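Local coordinates for single-stranded DNA-binding protein (Thermus aquaticus, PDB 2FXQ) that binds single-stranded DNA and probably recruits partner proteins to it during DNA replication, recombination and repair, at residues Phe9-Leu14 / Leu75-Gly80; Arg57-Gln62 / Gln98-Phe103; Thr13-Pro18 / Asn33-Asp38; Gly199-Asp204 / Thr217-Leu222. All coordinates share one frame; numbering follows the deposited sequence.

Contact 1 (Phe9-Leu14 / Leu75-Gly80); sequences FLIGTL and LIFVEG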
loop_
_atom_site.group_PDB
_atom_site.type_symbol
_atom_site.label_atom_id
_atom_site.label_comp_id
_atom_site.label_asym_id
_atom_site.label_seq_id
_atom_site.Cartn_x
_atom_site.Cartn_y
_atom_site.Cartn_z
ATOM N N PHE A 9 -2.039 -2.427 5.807
ATOM C CA PHE A 9 -2.075 -3.565 4.863
ATOM C C PHE A 9 -0.991 -4.472 5.316
ATOM O O PHE A 9 0.152 -4.011 5.539
ATOM C CB PHE A 9 -1.747 -3.072 3.413
ATOM C CG PHE A 9 -2.557 -1.873 2.991
ATOM C CD1 PHE A 9 -3.700 -2.029 2.222
ATOM C CD2 PHE A 9 -2.198 -0.561 3.407
ATOM C CE1 PHE A 9 -4.524 -0.907 1.895
ATOM C CE2 PHE A 9 -3.012 0.559 3.035
ATOM C CZ PHE A 9 -4.151 0.376 2.308
ATOM N N LEU A 10 -1.298 -5.758 5.540
ATOM C CA LEU A 10 -0.305 -6.654 6.115
ATOM C C LEU A 10 -0.528 -7.976 5.491
ATOM O O LEU A 10 -1.700 -8.365 5.226
ATOM C CB LEU A 10 -0.634 -6.919 7.602
ATOM C CG LEU A 10 -0.216 -6.030 8.699
ATOM C CD1 LEU A 10 -0.711 -6.677 10.038
ATOM C CD2 LEU A 10 1.325 -5.814 8.600
ATOM N N ILE A 11 0.544 -8.667 5.192
ATOM C CA ILE A 11 0.417 -10.118 5.052
ATOM C C ILE A 11 1.372 -10.685 6.089
ATOM O O ILE A 11 2.548 -10.300 6.123
ATOM C CB ILE A 11 0.886 -10.584 3.629
ATOM C CG1 ILE A 11 -0.055 -10.003 2.552
ATOM C CG2 ILE A 11 1.016 -12.169 3.577
ATOM C CD1 ILE A 11 0.478 -10.233 1.063
ATOM N N GLY A 12 0.914 -11.648 6.886
ATOM C CA GLY A 12 1.773 -12.280 7.891
ATOM C C GLY A 12 1.322 -13.689 8.133
ATOM O O GLY A 12 0.245 -14.116 7.661
ATOM N N THR A 13 2.105 -14.424 8.909
ATOM C CA THR A 13 1.787 -15.802 9.194
ATOM C C THR A 13 1.243 -15.891 10.616
ATOM O O THR A 13 1.803 -15.266 11.561
ATOM C CB THR A 13 3.112 -16.583 9.169
ATOM O OG1 THR A 13 3.615 -16.494 7.842
ATOM C CG2 THR A 13 2.892 -18.065 9.440
ATOM N N LEU A 14 0.199 -16.695 10.786
ATOM C CA LEU A 14 -0.367 -16.901 12.120
ATOM C C LEU A 14 0.596 -17.706 13.039
ATOM O O LEU A 14 1.119 -18.800 12.681
ATOM C CB LEU A 14 -1.719 -17.612 12.019
ATOM C CG LEU A 14 -2.909 -16.772 11.500
ATOM C CD1 LEU A 14 -4.068 -17.709 11.132
ATOM C CD2 LEU A 14 -3.440 -15.763 12.598
ATOM N N LEU A 75 -0.753 -18.125 6.123
ATOM C CA LEU A 75 -0.584 -16.734 5.666
ATOM C C LEU A 75 -1.952 -16.066 5.545
ATOM O O LEU A 75 -2.912 -16.664 5.006
ATOM C CB LEU A 75 0.063 -16.766 4.280
ATOM C CG LEU A 75 1.108 -15.797 3.801
ATOM C CD1 LEU A 75 2.286 -15.740 4.789
ATOM C CD2 LEU A 75 1.577 -16.268 2.367
ATOM N N ILE A 76 -2.011 -14.802 5.977
ATOM C CA ILE A 76 -3.255 -14.046 6.003
ATOM C C ILE A 76 -2.955 -12.649 5.441
ATOM O O ILE A 76 -1.986 -11.994 5.829
ATOM C CB ILE A 76 -3.818 -13.901 7.454
ATOM C CG1 ILE A 76 -3.910 -15.240 8.224
ATOM C CG2 ILE A 76 -5.125 -13.166 7.459
ATOM C CD1 ILE A 76 -4.988 -16.253 7.697
ATOM N N PHE A 77 -3.827 -12.192 4.562
ATOM C CA PHE A 77 -3.794 -10.809 4.100
ATOM C C PHE A 77 -4.843 -10.019 4.889
ATOM O O PHE A 77 -5.965 -10.468 5.092
ATOM C CB PHE A 77 -4.136 -10.794 2.567
ATOM C CG PHE A 77 -4.353 -9.418 2.009
ATOM C CD1 PHE A 77 -3.321 -8.557 1.959
ATOM C CD2 PHE A 77 -5.591 -9.011 1.539
ATOM C CE1 PHE A 77 -3.480 -7.234 1.420
ATOM C CE2 PHE A 77 -5.786 -7.710 0.976
ATOM C CZ PHE A 77 -4.716 -6.840 0.907
ATOM N N VAL A 78 -4.466 -8.847 5.401
ATOM C CA VAL A 78 -5.342 -8.054 6.262
ATOM C C VAL A 78 -5.378 -6.638 5.714
ATOM O O VAL A 78 -4.336 -6.116 5.330
ATOM C CB VAL A 78 -4.663 -7.949 7.697
ATOM C CG1 VAL A 78 -5.513 -7.090 8.598
ATOM C CG2 VAL A 78 -4.428 -9.349 8.263
ATOM N N GLU A 79 -6.551 -6.030 5.657
ATOM C CA GLU A 79 -6.625 -4.578 5.596
ATOM C C GLU A 79 -7.411 -4.064 6.791
ATOM O O GLU A 79 -8.422 -4.649 7.202
ATOM C CB GLU A 79 -7.319 -4.096 4.291
ATOM C CG GLU A 79 -6.504 -4.439 3.035
ATOM C CD GLU A 79 -6.983 -3.721 1.766
ATOM O OE1 GLU A 79 -6.312 -3.866 0.690
ATOM O OE2 GLU A 79 -7.944 -2.935 1.880
ATOM N N GLY A 80 -6.940 -2.973 7.375
ATOM C CA GLY A 80 -7.642 -2.486 8.549
ATOM C C GLY A 80 -7.138 -1.124 8.936
ATOM O O GLY A 80 -6.687 -0.351 8.073
#
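Glu79 brings its carboxylate up to the rim of the Phe9 ring, OE1 lying in the ring plane 3.5 Å from CD1, with ring and carboxylate planes turned 78° apart. The ring gets there because CG stands anti to the carbonyl carbon (chi1 -50°), which swings it over toward the neighbouring strand. The other carboxylate oxygen, OE2, is hydrogen-bonded to Gln7 of the second subunit, and Phe9 meets its own counterpart on that subunit, so this end of the pair belongs to the dimer interface. Farther along the same face, Ile11 divides its two branches: CG1 approaches the edge of the Phe77 ring, 3.6 Å from CD1, while CG2 packs on CG of Leu75 at 3.6 Å. Strands 5-14 and 75-84 are here antiparallel neighbours in the first of the two OB folds of the chain, joined by two hydrogen-bonded pairs. In one of them Val78 N donates to Leu10 O at 2.8 Å; in the other Ile76 N reaches Gly12 O at 2.9 Å. On the reverse face lie Leu10, Val78 and Ile76, and the end of the Leu14 side chain reaches Ile76, CG to CG1 at 3.8 Å, beside Leu34 and Leu70 in the buried interior.

Contact 2 (Arg57-Gln62 / Gln98-Phe103); sequences RLLGRQ and QVRAEF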
loop_
_atom_site.group_PDB
_atom_site.type_symbol
_atom_site.label_atom_id
_atom_site.label_comp_id
_atom_site.label_asym_id
_atom_site.label_seq_id
_atom_site.Cartn_x
_atom_site.Cartn_y
_atom_site.Cartn_z
ATOM N N ARG A 57 -7.285 -7.829 15.302
ATOM C CA ARG A 57 -8.590 -8.211 15.841
ATOM C C ARG A 57 -9.697 -8.116 14.784
ATOM O O ARG A 57 -9.875 -7.040 14.173
ATOM C CB ARG A 57 -8.940 -7.255 16.976
ATOM C CG ARG A 57 -10.341 -7.503 17.562
ATOM C CD ARG A 57 -10.474 -6.868 18.943
ATOM N NE ARG A 57 -9.800 -7.737 19.923
ATOM C CZ ARG A 57 -9.868 -7.555 21.243
ATOM N NH1 ARG A 57 -10.516 -6.514 21.738
ATOM N NH2 ARG A 57 -9.289 -8.398 22.063
ATOM N N LEU A 58 -10.441 -9.225 14.613
ATOM C CA LEU A 58 -11.716 -9.208 13.890
ATOM C C LEU A 58 -12.826 -9.184 14.851
ATOM O O LEU A 58 -12.843 -9.955 15.862
ATOM C CB LEU A 58 -11.868 -10.485 13.020
ATOM C CG LEU A 58 -10.926 -10.653 11.802
ATOM C CD1 LEU A 58 -9.437 -10.483 12.123
ATOM C CD2 LEU A 58 -11.168 -12.038 11.163
ATOM N N LEU A 59 -13.778 -8.323 14.564
ATOM C CA LEU A 59 -14.985 -8.270 15.416
ATOM C C LEU A 59 -16.236 -8.470 14.631
ATOM O O LEU A 59 -16.325 -7.954 13.525
ATOM C CB LEU A 59 -15.099 -6.876 16.012
ATOM C CG LEU A 59 -14.335 -6.444 17.249
ATOM C CD1 LEU A 59 -14.885 -5.046 17.680
ATOM C CD2 LEU A 59 -14.549 -7.403 18.406
ATOM N N GLY A 60 -17.257 -9.133 15.210
ATOM C CA GLY A 60 -18.562 -9.193 14.578
ATOM C C GLY A 60 -18.509 -10.123 13.348
ATOM O O GLY A 60 -17.987 -11.222 13.412
ATOM N N ARG A 61 -19.041 -9.665 12.226
ATOM C CA ARG A 61 -19.285 -10.543 11.070
ATOM C C ARG A 61 -18.025 -11.223 10.504
ATOM O O ARG A 61 -18.066 -12.416 10.169
ATOM C CB ARG A 61 -19.944 -9.746 9.956
ATOM C CG ARG A 61 -20.700 -10.574 8.976
ATOM C CD ARG A 61 -21.055 -9.788 7.703
ATOM N NE ARG A 61 -21.947 -8.655 7.966
ATOM C CZ ARG A 61 -23.278 -8.654 7.779
ATOM N NH1 ARG A 61 -23.917 -9.733 7.324
ATOM N NH2 ARG A 61 -23.975 -7.559 8.059
ATOM N N GLN A 62 -16.922 -10.478 10.387
ATOM C CA GLN A 62 -15.640 -11.109 9.957
ATOM C C GLN A 62 -15.181 -12.174 10.948
ATOM O O GLN A 62 -14.637 -13.177 10.556
ATOM C CB GLN A 62 -14.524 -10.094 9.795
ATOM C CG GLN A 62 -14.596 -9.236 8.481
ATOM C CD GLN A 62 -14.181 -10.002 7.173
ATOM O OE1 GLN A 62 -13.106 -10.623 7.078
ATOM N NE2 GLN A 62 -15.046 -9.926 6.167
ATOM N N GLN A 98 -3.084 -2.008 18.215
ATOM C CA GLN A 98 -3.430 -3.217 17.474
ATOM C C GLN A 98 -4.029 -2.828 16.122
ATOM O O GLN A 98 -4.360 -1.671 15.905
ATOM C CB GLN A 98 -4.395 -4.122 18.265
ATOM C CG GLN A 98 -5.801 -3.656 18.259
ATOM C CD GLN A 98 -6.761 -4.464 19.172
ATOM O OE1 GLN A 98 -6.386 -5.455 19.792
ATOM N NE2 GLN A 98 -8.005 -4.026 19.217
ATOM N N VAL A 99 -4.177 -3.809 15.262
ATOM C CA VAL A 99 -4.795 -3.565 13.955
ATOM C C VAL A 99 -6.222 -4.053 14.142
ATOM O O VAL A 99 -6.418 -5.209 14.503
ATOM C CB VAL A 99 -4.140 -4.393 12.874
ATOM C CG1 VAL A 99 -4.935 -4.238 11.513
ATOM C CG2 VAL A 99 -2.659 -3.982 12.780
ATOM N N ARG A 100 -7.204 -3.215 13.839
ATOM C CA ARG A 100 -8.590 -3.689 13.742
ATOM C C ARG A 100 -8.811 -4.008 12.267
ATOM O O ARG A 100 -8.744 -3.101 11.416
ATOM C CB ARG A 100 -9.556 -2.582 14.210
ATOM C CG ARG A 100 -11.011 -2.883 13.808
ATOM C CD ARG A 100 -11.779 -3.831 14.716
ATOM N NE ARG A 100 -13.116 -3.259 14.962
ATOM C CZ ARG A 100 -13.421 -2.440 15.977
ATOM N NH1 ARG A 100 -12.509 -2.121 16.910
ATOM N NH2 ARG A 100 -14.659 -1.976 16.080
ATOM N N ALA A 101 -9.080 -5.276 11.940
ATOM C CA ALA A 101 -9.254 -5.648 10.550
ATOM C C ALA A 101 -10.627 -5.173 10.078
ATOM O O ALA A 101 -11.666 -5.358 10.748
ATOM C CB ALA A 101 -9.122 -7.155 10.340
ATOM N N GLU A 102 -10.597 -4.615 8.872
ATOM C CA GLU A 102 -11.773 -4.306 8.077
ATOM C C GLU A 102 -12.181 -5.630 7.426
ATOM O O GLU A 102 -13.369 -6.025 7.463
ATOM C CB GLU A 102 -11.445 -3.200 7.046
ATOM C CG GLU A 102 -12.049 -1.815 7.368
ATOM C CD GLU A 102 -11.345 -1.006 8.498
ATOM O OE1 GLU A 102 -11.696 -1.219 9.700
ATOM O OE2 GLU A 102 -10.452 -0.132 8.210
ATOM N N PHE A 103 -11.213 -6.377 6.904
ATOM C CA PHE A 103 -11.507 -7.756 6.421
ATOM C C PHE A 103 -10.179 -8.460 6.334
ATOM O O PHE A 103 -9.110 -7.814 6.376
ATOM C CB PHE A 103 -12.142 -7.785 5.007
ATOM C CG PHE A 103 -11.252 -7.189 3.926
ATOM C CD1 PHE A 103 -10.373 -7.992 3.210
ATOM C CD2 PHE A 103 -11.311 -5.842 3.636
ATOM C CE1 PHE A 103 -9.535 -7.455 2.293
ATOM C CE2 PHE A 103 -10.529 -5.294 2.641
ATOM C CZ PHE A 103 -9.626 -6.084 1.991
HETATM O O HOH W 1 -13.366 -6.541 12.300
#
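Leu59 sets a methyl squarely on a charged group: its CD1 sits over the centre of the Arg100 guanidinium, 3.4 Å from CZ, the two side chains crossing at about a right angle. Arg100 folds back at chi2 (82°) and chi3, which turns the flat group toward Leu59, and its NH1 is held by a salt bridge to Glu83. A second arginine, Arg57, is covered less directly. Gln98 OE1 lies over one face of its guanidinium, displaced toward the rim and 4.1 Å from NE, while the polar ends pair elsewhere, NE with Asp31 and Gln98 NE2 with Glu83. The strands beneath, 47-59 and 97-101, run parallel, the pairing of third and fifth strands that helps close the OB barrel. Arg57 serves both bonds of the bridge: its N donates to Val99 O at 2.9 Å, and its O accepts from Ala101 N at 3.0 Å. Beyond them a water takes over as the strands part, accepting from Leu59 N and donating to Ala101 O at 2.6 Å. On the inner side Leu58 CD1 touches Ala101 CB at 3.8 Å. Glu102 and Phe103 both face Glu79, forming a classic beta bulge where the chain turns a corner. Past it, Gln62, in the first turn of helix 61-66, bends at chi2 (-75°) and brings OE1 to 3.3 Å from Phe103 CA. That oxygen accepts from Ile104 N and Trp66 NE1, tying the helix to the chain just after the bulge.

Contact 3 (Thr13-Pro18 / Asn33-Asp38); sequences TLTARP and NLAGQD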
loop_
_atom_site.group_PDB
_atom_site.type_symbol
_atom_site.label_atom_id
_atom_site.label_comp_id
_atom_site.label_asym_id
_atom_site.label_seq_id
_atom_site.Cartn_x
_atom_site.Cartn_y
_atom_site.Cartn_z
ATOM N N THR A 13 2.105 -14.424 8.909
ATOM C CA THR A 13 1.787 -15.802 9.194
ATOM C C THR A 13 1.243 -15.891 10.616
ATOM O O THR A 13 1.803 -15.266 11.561
ATOM C CB THR A 13 3.112 -16.583 9.169
ATOM O OG1 THR A 13 3.615 -16.494 7.842
ATOM C CG2 THR A 13 2.892 -18.065 9.440
ATOM N N LEU A 14 0.199 -16.695 10.786
ATOM C CA LEU A 14 -0.367 -16.901 12.120
ATOM C C LEU A 14 0.596 -17.706 13.039
ATOM O O LEU A 14 1.119 -18.800 12.681
ATOM C CB LEU A 14 -1.719 -17.612 12.019
ATOM C CG LEU A 14 -2.909 -16.772 11.500
ATOM C CD1 LEU A 14 -4.068 -17.709 11.132
ATOM C CD2 LEU A 14 -3.440 -15.763 12.598
ATOM N N THR A 15 0.830 -17.158 14.225
ATOM C CA THR A 15 1.719 -17.799 15.174
ATOM C C THR A 15 1.003 -18.704 16.136
ATOM O O THR A 15 1.685 -19.345 16.927
ATOM C CB THR A 15 2.515 -16.797 16.021
ATOM O OG1 THR A 15 1.571 -15.911 16.671
ATOM C CG2 THR A 15 3.379 -15.928 15.117
ATOM N N ALA A 16 -0.329 -18.747 16.084
ATOM C CA ALA A 16 -1.136 -19.680 16.861
ATOM C C ALA A 16 -2.435 -19.861 16.148
ATOM O O ALA A 16 -2.852 -19.003 15.365
ATOM C CB ALA A 16 -1.388 -19.156 18.318
ATOM N N ARG A 17 -3.134 -20.960 16.424
ATOM C CA ARG A 17 -4.466 -21.127 15.857
ATOM C C ARG A 17 -5.454 -20.125 16.486
ATOM O O ARG A 17 -5.546 -20.099 17.714
ATOM C CB ARG A 17 -4.932 -22.576 16.129
ATOM C CG ARG A 17 -6.215 -23.013 15.409
ATOM C CD ARG A 17 -6.725 -24.403 15.889
ATOM N NE ARG A 17 -7.353 -24.318 17.219
ATOM C CZ ARG A 17 -7.039 -25.080 18.262
ATOM N NH1 ARG A 17 -6.127 -26.050 18.124
ATOM N NH2 ARG A 17 -7.667 -24.908 19.443
ATOM N N PRO A 18 -6.151 -19.291 15.689
ATOM C CA PRO A 18 -7.177 -18.388 16.229
ATOM C C PRO A 18 -8.406 -19.136 16.712
ATOM O O PRO A 18 -8.961 -19.952 15.919
ATOM C CB PRO A 18 -7.576 -17.521 15.018
ATOM C CG PRO A 18 -6.551 -17.723 13.982
ATOM C CD PRO A 18 -5.977 -19.110 14.233
ATOM N N ASN A 33 -2.703 -13.620 15.831
ATOM C CA ASN A 33 -1.381 -13.143 16.121
ATOM C C ASN A 33 -0.541 -13.401 14.860
ATOM O O ASN A 33 -0.361 -14.571 14.451
ATOM C CB ASN A 33 -0.797 -13.807 17.382
ATOM C CG ASN A 33 -1.507 -13.336 18.647
ATOM O OD1 ASN A 33 -1.404 -12.163 19.007
ATOM N ND2 ASN A 33 -2.226 -14.229 19.313
ATOM N N LEU A 34 -0.140 -12.313 14.203
ATOM C CA LEU A 34 0.614 -12.430 12.913
ATOM C C LEU A 34 2.081 -12.081 13.067
ATOM O O LEU A 34 2.460 -11.277 13.943
ATOM C CB LEU A 34 0.047 -11.539 11.794
ATOM C CG LEU A 34 -1.370 -11.894 11.333
ATOM C CD1 LEU A 34 -1.716 -10.899 10.247
ATOM C CD2 LEU A 34 -1.515 -13.348 10.787
ATOM N N ALA A 35 2.905 -12.719 12.242
ATOM C CA ALA A 35 4.349 -12.484 12.233
ATOM C C ALA A 35 4.872 -12.348 10.827
ATOM O O ALA A 35 4.343 -12.955 9.883
ATOM C CB ALA A 35 5.094 -13.587 12.947
ATOM N N GLY A 36 5.928 -11.563 10.685
ATOM C CA GLY A 36 6.635 -11.443 9.423
ATOM C C GLY A 36 8.041 -10.904 9.721
ATOM O O GLY A 36 8.499 -10.912 10.873
ATOM N N GLN A 37 8.691 -10.376 8.698
ATOM C CA GLN A 37 10.032 -9.808 8.870
ATOM C C GLN A 37 10.100 -8.475 8.165
ATOM O O GLN A 37 9.485 -8.308 7.120
ATOM C CB GLN A 37 11.056 -10.742 8.158
ATOM C CG GLN A 37 10.953 -12.195 8.526
ATOM C CD GLN A 37 11.594 -12.478 9.893
ATOM O OE1 GLN A 37 12.421 -11.689 10.384
ATOM N NE2 GLN A 37 11.205 -13.574 10.506
ATOM N N ASP A 38 10.878 -7.531 8.654
ATOM C CA ASP A 38 11.319 -6.565 7.659
ATOM C C ASP A 38 12.757 -6.233 7.697
ATOM O O ASP A 38 13.405 -6.310 8.729
ATOM C CB ASP A 38 10.620 -5.270 7.733
ATOM C CG ASP A 38 9.986 -5.086 8.974
ATOM O OD1 ASP A 38 8.749 -4.925 8.852
ATOM O OD2 ASP A 38 10.641 -5.119 10.063
HETATM O O HOH W 2 5.005 -14.096 7.413
HETATM O O HOH W 3 2.495 -12.759 16.271
HETATM O O HOH W 4 -3.467 -16.268 16.201
#
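Thr13 opens the contact with a backbone pair to Ala35: its N donates to Ala35 O at 2.8 Å, and its O receives Ala35 N in a more bent bond, 140° at the hydrogen. A water joins the Thr13 hydroxyl to that same Ala35 O, so the carbonyl has two donors. Leu14 comes next, on the buried face. Its CD2 meets CD2 of Leu34 at 3.6 Å, the two leucines slanting across one another, and its CA-H points at Asn33 O. With Leu32 and Trp52 they line the interior of the first OB domain, where strand 5-14 is shared between 28-41 on one edge and 75-84 on the other. At Thr15 the chain is leaving this pairing, yet its N still donates to Asn33 O at 2.9 Å, in a nearly straight bond of 165°. With OG1 between the backbone N and the carbonyl carbon (chi1 55°), the two branches of Thr15 part: the hydroxyl OG1 lies 3.2 Å from Asn33 CB, while the methyl CG2 packs on Ala35 CB at 3.6 Å. The amide of Asn33 has its partner on strand 47-59, where OD1 accepts from Arg55 NH1. At Ala16 the direct backbone bonds give way to a water that donates to Ala16 O and accepts from Asn33 N at 2.8 Å; Ala16 N, although buried here, has no partner in the model.

Contact 4 (Gly199-Asp204 / Thr217-Leu222); sequences GRLVND and TRVEAL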
loop_
_atom_site.group_PDB
_atom_site.type_symbol
_atom_site.label_atom_id
_atom_site.label_comp_id
_atom_site.label_asym_id
_atom_site.label_seq_id
_atom_site.Cartn_x
_atom_site.Cartn_y
_atom_site.Cartn_z
ATOM N N GLY A 199 4.363 4.252 6.024
ATOM C CA GLY A 199 5.343 3.592 6.862
ATOM C C GLY A 199 5.020 2.124 7.028
ATOM O O GLY A 199 4.361 1.546 6.195
ATOM N N ARG A 200 5.467 1.559 8.135
ATOM C CA ARG A 200 5.251 0.140 8.381
ATOM C C ARG A 200 5.136 -0.014 9.881
ATOM O O ARG A 200 5.609 0.837 10.641
ATOM C CB ARG A 200 6.433 -0.674 7.823
ATOM C CG ARG A 200 7.799 -0.315 8.355
ATOM C CD ARG A 200 8.845 -1.247 7.701
ATOM N NE ARG A 200 10.178 -0.873 8.132
ATOM C CZ ARG A 200 11.291 -1.453 7.685
ATOM N NH1 ARG A 200 11.243 -2.465 6.827
ATOM N NH2 ARG A 200 12.453 -1.065 8.147
ATOM N N LEU A 201 4.596 -1.145 10.300
ATOM C CA LEU A 201 4.359 -1.350 11.731
ATOM C C LEU A 201 5.523 -2.129 12.295
ATOM O O LEU A 201 5.933 -3.141 11.708
ATOM C CB LEU A 201 3.108 -2.217 11.862
ATOM C CG LEU A 201 1.832 -1.603 12.361
ATOM C CD1 LEU A 201 0.959 -2.720 13.069
ATOM C CD2 LEU A 201 2.011 -0.465 13.358
ATOM N N VAL A 202 6.153 -1.612 13.355
ATOM C CA VAL A 202 7.336 -2.307 13.872
ATOM C C VAL A 202 7.147 -2.548 15.364
ATOM O O VAL A 202 6.268 -1.995 15.988
ATOM C CB VAL A 202 8.666 -1.482 13.644
ATOM C CG1 VAL A 202 8.962 -1.259 12.124
ATOM C CG2 VAL A 202 8.556 -0.152 14.334
ATOM N N ASN A 203 8.064 -3.322 15.951
ATOM C CA ASN A 203 8.002 -3.570 17.372
ATOM C C ASN A 203 9.229 -2.920 17.980
ATOM O O ASN A 203 10.342 -3.199 17.575
ATOM C CB ASN A 203 8.076 -5.066 17.678
ATOM C CG ASN A 203 6.880 -5.849 17.152
ATOM O OD1 ASN A 203 7.060 -6.667 16.307
ATOM N ND2 ASN A 203 5.679 -5.635 17.710
ATOM N N ASP A 204 9.014 -2.013 18.895
ATOM C CA ASP A 204 10.133 -1.333 19.592
ATOM C C ASP A 204 10.345 -1.925 20.991
ATOM O O ASP A 204 9.390 -2.405 21.601
ATOM C CB ASP A 204 9.840 0.148 19.725
ATOM C CG ASP A 204 11.090 0.959 20.044
ATOM O OD1 ASP A 204 12.215 0.383 20.022
ATOM O OD2 ASP A 204 11.032 2.176 20.338
ATOM N N THR A 217 4.309 -1.665 19.947
ATOM C CA THR A 217 4.130 -1.569 18.495
ATOM C C THR A 217 4.125 -0.086 18.155
ATOM O O THR A 217 3.483 0.698 18.838
ATOM C CB THR A 217 2.812 -2.260 18.018
ATOM O OG1 THR A 217 2.952 -3.691 17.999
ATOM C CG2 THR A 217 2.544 -1.959 16.497
ATOM N N ARG A 218 4.858 0.329 17.114
ATOM C CA ARG A 218 4.708 1.681 16.627
ATOM C C ARG A 218 4.831 1.705 15.078
ATOM O O ARG A 218 5.206 0.709 14.447
ATOM C CB ARG A 218 5.785 2.650 17.123
ATOM C CG ARG A 218 6.348 2.456 18.514
ATOM C CD ARG A 218 7.823 2.818 18.524
ATOM N NE ARG A 218 8.031 4.257 18.399
ATOM C CZ ARG A 218 8.819 4.970 19.216
ATOM N NH1 ARG A 218 9.480 4.371 20.212
ATOM N NH2 ARG A 218 8.959 6.284 19.033
ATOM N N VAL A 219 4.591 2.872 14.543
ATOM C CA VAL A 219 4.688 3.073 13.093
ATOM C C VAL A 219 6.064 3.654 12.854
ATOM O O VAL A 219 6.417 4.659 13.486
ATOM C CB VAL A 219 3.582 4.020 12.576
ATOM C CG1 VAL A 219 3.852 4.451 11.095
ATOM C CG2 VAL A 219 2.156 3.339 12.817
ATOM N N GLU A 220 6.795 3.059 11.909
ATOM C CA GLU A 220 8.038 3.672 11.449
ATOM C C GLU A 220 7.699 4.363 10.124
ATOM O O GLU A 220 7.163 3.714 9.175
ATOM C CB GLU A 220 9.127 2.604 11.289
ATOM C CG GLU A 220 10.374 3.252 10.647
ATOM C CD GLU A 220 11.387 2.269 10.075
ATOM O OE1 GLU A 220 12.497 2.771 9.706
ATOM O OE2 GLU A 220 11.081 1.055 9.980
ATOM N N ALA A 221 7.960 5.686 10.019
ATOM C CA ALA A 221 7.821 6.406 8.732
ATOM C C ALA A 221 8.862 6.010 7.713
ATOM O O ALA A 221 10.048 5.897 8.044
ATOM C CB ALA A 221 7.893 7.916 8.951
ATOM N N LEU A 222 8.430 5.709 6.477
ATOM C CA LEU A 222 9.351 5.477 5.384
ATOM C C LEU A 222 9.285 6.644 4.383
ATOM O O LEU A 222 10.263 6.902 3.689
ATOM C CB LEU A 222 9.038 4.162 4.696
ATOM C CG LEU A 222 9.171 2.962 5.669
ATOM C CD1 LEU A 222 8.752 1.678 4.931
ATOM C CD2 LEU A 222 10.625 2.815 6.228
#
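Arg200 runs alongside Glu220, both side chains pointing the same way. From CB its chain leaves with CG between the backbone N and the carbonyl carbon (chi1 57°), then stays extended to NE. CG and CD pass the Leu222 side chain, which crosses the arginine at about a right angle with its CD1 4.0 Å from Arg200 CD. NE then donates to Glu220 OE2 at 2.8 Å, meeting the oxygen from above the carboxylate plane, and NH2 donates to the same OE2 at 3.1 Å, toward its syn lone pair. This side-on salt bridge thus puts two donors on one oxygen, which lies in the guanidinium plane. At the tip NH1 turns instead to Ala39 O, linking this second OB domain to the first. The backbone beneath is the antiparallel hairpin of strands 194-207 and 213-225, in which Val202 N meets Arg218 O almost straight, at 2.7 Å and 177°. Val202 shares the Arg200-Glu220 face, its CG1 4.0 Å from Glu220 CB. On the other face, Leu201 CD2 packs on Thr217 CG2 at 3.5 Å. Farther along, Asp204 OD2 forms a salt bridge with Arg218 NH1 at 2.7 Å, although the hydrogen bond within it is weak and bent, 120° at the hydrogen.

Contacts 1, 2 and 3 all belong to the first SSB domain, contact 4 to the second. Contact 3 closes along the chain before contact 2 opens, whereas contacts 1 and 2 interleave. Strand 5-14 is common to contacts 1 and 3, whose centres lie about 8 Å apart, and strand 75-84 carries contact 1 to contact 2, about 11 Å away, through a probable hydrogen bond from Glu102 N to Glu79 O. Contact 4 lies about 20 Å from contact 2, centre to centre, but Leu201 touches Val99, and Arg200 comes up to strand 28-41 of contact 3. One chain thus joins two OB folds, so the homodimer holds four, the number that most bacterial SSBs reach as tetramers of single-fold chains.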